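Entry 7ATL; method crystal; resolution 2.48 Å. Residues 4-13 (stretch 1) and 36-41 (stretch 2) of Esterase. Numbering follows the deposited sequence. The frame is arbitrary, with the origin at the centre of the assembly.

Stretch 1 (4-13) ADQSLAKRVQ
Stretch 2, residues 36-41: GRVIYA

Stretch 1 is a continuous α-helix, part of a longer one, held by i to i+4 bonds such as Val 12 N to Leu 8 O (2.9 Å). Stretch 2 is extended but turns a corner at Ile 39, which separates the strand at 37-38 from the one that continues through 41. Its course follows the helix from Asp 5 onward: the CA atoms of Asp 5 and Ile 39 lie 6.4 Å apart, as do those of Ala 9 and Tyr 40. Together the two segments bury 364 Å².

Gly 36 opens the stretch with phi/psi 92/-4, a positive phi that glycine accommodates easily. Arg 37 (-102/131) sets CB sideways to the helix, but its long side chain (chi1 and chi2 t, chi3 93°) brings the guanidinium to Asp 5 (chi1 m). There Arg 37 NH2 donates to Asp 5 OD2 at 3.1 Å, a hydrogen bond within a salt bridge; the carboxylate oxygen lies near the guanidinium plane, where the N-H groups point. Val 38 (-67/105) stays out of reach.

At the corner, Ile 39 (-90/-20; chi1 p, chi2 t) points toward the helix. Ile 39 CD1 meets CD2 of Leu 8 (chi1 t, chi2 p) at 3.4 Å, a tight apolar contact between branched aliphatic chains.

Tyr 40 (-150/133; chi1 t, chi2 88°) makes the largest contribution, 114 Å². Tyr 40 CB lies 3.9 Å from Leu 8 CD2. Ala 9 packs against the ring with both CB and backbone: Tyr 40 CD1 is 3.8 Å from Ala 9 CB, and Tyr 40 CE1 is 3.6 Å from Ala 9 CA. Val 12 (chi1 t) covers one ring face in a CH-pi contact, Val 12 CB 4.2 Å from the Tyr 40 ring centroid, while Val 12 CG1 closes to 3.2 Å from Tyr 40 CE2. Ala 41 (-143/120) continues the strand beyond the contact.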

# COMPACT_ATOMS: atom_id res chain seq x y z
N ALA A 4 10.53 2.26 29.78
CA ALA A 4 9.78 3.03 28.74
C ALA A 4 9.36 2.05 27.64
O ALA A 4 8.20 2.13 27.21
CB ALA A 4 10.59 4.19 28.20
N ASP A 5 10.25 1.12 27.27
CA ASP A 5 10.00 0.06 26.25
C ASP A 5 8.90 -0.92 26.71
O ASP A 5 8.07 -1.32 25.85
CB ASP A 5 11.30 -0.65 25.86
CG ASP A 5 12.20 0.15 24.91
OD1 ASP A 5 11.79 1.30 24.50
OD2 ASP A 5 13.28 -0.38 24.56
N GLN A 6 8.87 -1.32 27.99
CA GLN A 6 7.82 -2.26 28.50
C GLN A 6 6.57 -1.46 28.89
O GLN A 6 5.50 -2.06 29.00
CB GLN A 6 8.33 -3.12 29.66
CG GLN A 6 8.78 -2.32 30.86
CD GLN A 6 9.27 -3.21 31.97
OE1 GLN A 6 8.81 -3.14 33.11
NE2 GLN A 6 10.22 -4.07 31.64
N SER A 7 6.71 -0.16 29.09
CA SER A 7 5.58 0.78 29.26
C SER A 7 4.80 0.89 27.93
O SER A 7 3.57 0.99 27.96
CB SER A 7 6.12 2.11 29.69
OG SER A 7 5.20 2.73 30.54
N LEU A 8 5.53 0.90 26.82
CA LEU A 8 5.00 0.95 25.44
C LEU A 8 4.26 -0.36 25.15
O LEU A 8 3.06 -0.32 24.77
CB LEU A 8 6.19 1.15 24.49
CG LEU A 8 5.87 1.12 23.00
CD1 LEU A 8 5.53 2.51 22.49
CD2 LEU A 8 7.05 0.56 22.23
N ALA A 9 4.98 -1.47 25.33
CA ALA A 9 4.42 -2.85 25.24
C ALA A 9 3.07 -2.90 25.98
O ALA A 9 2.08 -3.38 25.38
CB ALA A 9 5.44 -3.84 25.76
N LYS A 10 2.99 -2.36 27.19
CA LYS A 10 1.75 -2.26 28.00
C LYS A 10 0.67 -1.62 27.11
O LYS A 10 -0.32 -2.30 26.83
CB LYS A 10 2.05 -1.48 29.30
CG LYS A 10 0.92 -1.35 30.33
CD LYS A 10 0.21 -2.65 30.71
CE LYS A 10 1.13 -3.78 31.14
NZ LYS A 10 1.81 -3.50 32.43
N ARG A 11 0.89 -0.37 26.65
CA ARG A 11 -0.13 0.48 25.98
C ARG A 11 -0.59 -0.19 24.68
O ARG A 11 -1.83 -0.28 24.45
CB ARG A 11 0.44 1.87 25.67
CG ARG A 11 0.66 2.75 26.90
CD ARG A 11 1.00 4.18 26.52
NE ARG A 11 2.20 4.32 25.68
CZ ARG A 11 3.47 4.34 26.11
NH1 ARG A 11 3.76 4.22 27.39
NH2 ARG A 11 4.45 4.46 25.23
N VAL A 12 0.36 -0.67 23.88
CA VAL A 12 0.12 -1.24 22.52
C VAL A 12 -0.65 -2.55 22.65
O VAL A 12 -1.74 -2.66 22.05
CB VAL A 12 1.43 -1.41 21.74
CG1 VAL A 12 1.23 -2.17 20.45
CG2 VAL A 12 2.08 -0.07 21.48
N GLN A 13 -0.11 -3.50 23.42
CA GLN A 13 -0.78 -4.76 23.82
C GLN A 13 -2.23 -4.47 24.25
O GLN A 13 -3.16 -5.19 23.82
CB GLN A 13 -0.02 -5.41 24.97
CG GLN A 13 -0.50 -6.80 25.31
CD GLN A 13 -0.24 -7.71 24.14
OE1 GLN A 13 0.83 -7.68 23.54
NE2 GLN A 13 -1.24 -8.51 23.78
N GLY A 36 16.01 1.98 14.22
CA GLY A 36 16.25 0.74 13.45
C GLY A 36 16.18 -0.50 14.30
O GLY A 36 16.34 -1.56 13.76
N ARG A 37 16.00 -0.38 15.60
CA ARG A 37 15.99 -1.53 16.53
C ARG A 37 14.53 -1.83 16.85
O ARG A 37 13.79 -0.87 17.19
CB ARG A 37 16.81 -1.23 17.79
CG ARG A 37 16.68 -2.26 18.91
CD ARG A 37 17.74 -2.07 20.00
NE ARG A 37 17.21 -1.23 21.05
CZ ARG A 37 16.33 -1.65 21.96
NH1 ARG A 37 15.91 -2.90 21.95
NH2 ARG A 37 15.87 -0.82 22.87
N VAL A 38 14.14 -3.09 16.74
CA VAL A 38 12.76 -3.53 17.07
C VAL A 38 12.60 -3.36 18.59
O VAL A 38 13.18 -4.13 19.33
CB VAL A 38 12.54 -4.97 16.55
CG1 VAL A 38 11.30 -5.64 17.13
CG2 VAL A 38 12.51 -5.03 15.04
N ILE A 39 11.87 -2.34 19.04
CA ILE A 39 11.56 -2.13 20.48
C ILE A 39 10.25 -2.85 20.86
O ILE A 39 10.05 -3.08 22.04
CB ILE A 39 11.50 -0.63 20.82
CG1 ILE A 39 10.35 0.09 20.11
CG2 ILE A 39 12.83 0.06 20.53
CD1 ILE A 39 9.97 1.42 20.71
N TYR A 40 9.39 -3.20 19.91
CA TYR A 40 8.13 -3.96 20.17
C TYR A 40 7.77 -4.82 18.95
O TYR A 40 7.78 -4.31 17.82
CB TYR A 40 7.00 -2.99 20.51
CG TYR A 40 5.65 -3.64 20.72
CD1 TYR A 40 5.27 -4.11 21.96
CD2 TYR A 40 4.75 -3.80 19.67
CE1 TYR A 40 4.03 -4.70 22.17
CE2 TYR A 40 3.51 -4.40 19.85
CZ TYR A 40 3.15 -4.85 21.12
OH TYR A 40 1.94 -5.44 21.34
N ALA A 41 7.43 -6.10 19.19
CA ALA A 41 6.99 -7.09 18.17
C ALA A 41 5.91 -7.98 18.77
O ALA A 41 6.22 -8.68 19.73
CB ALA A 41 8.15 -7.93 17.72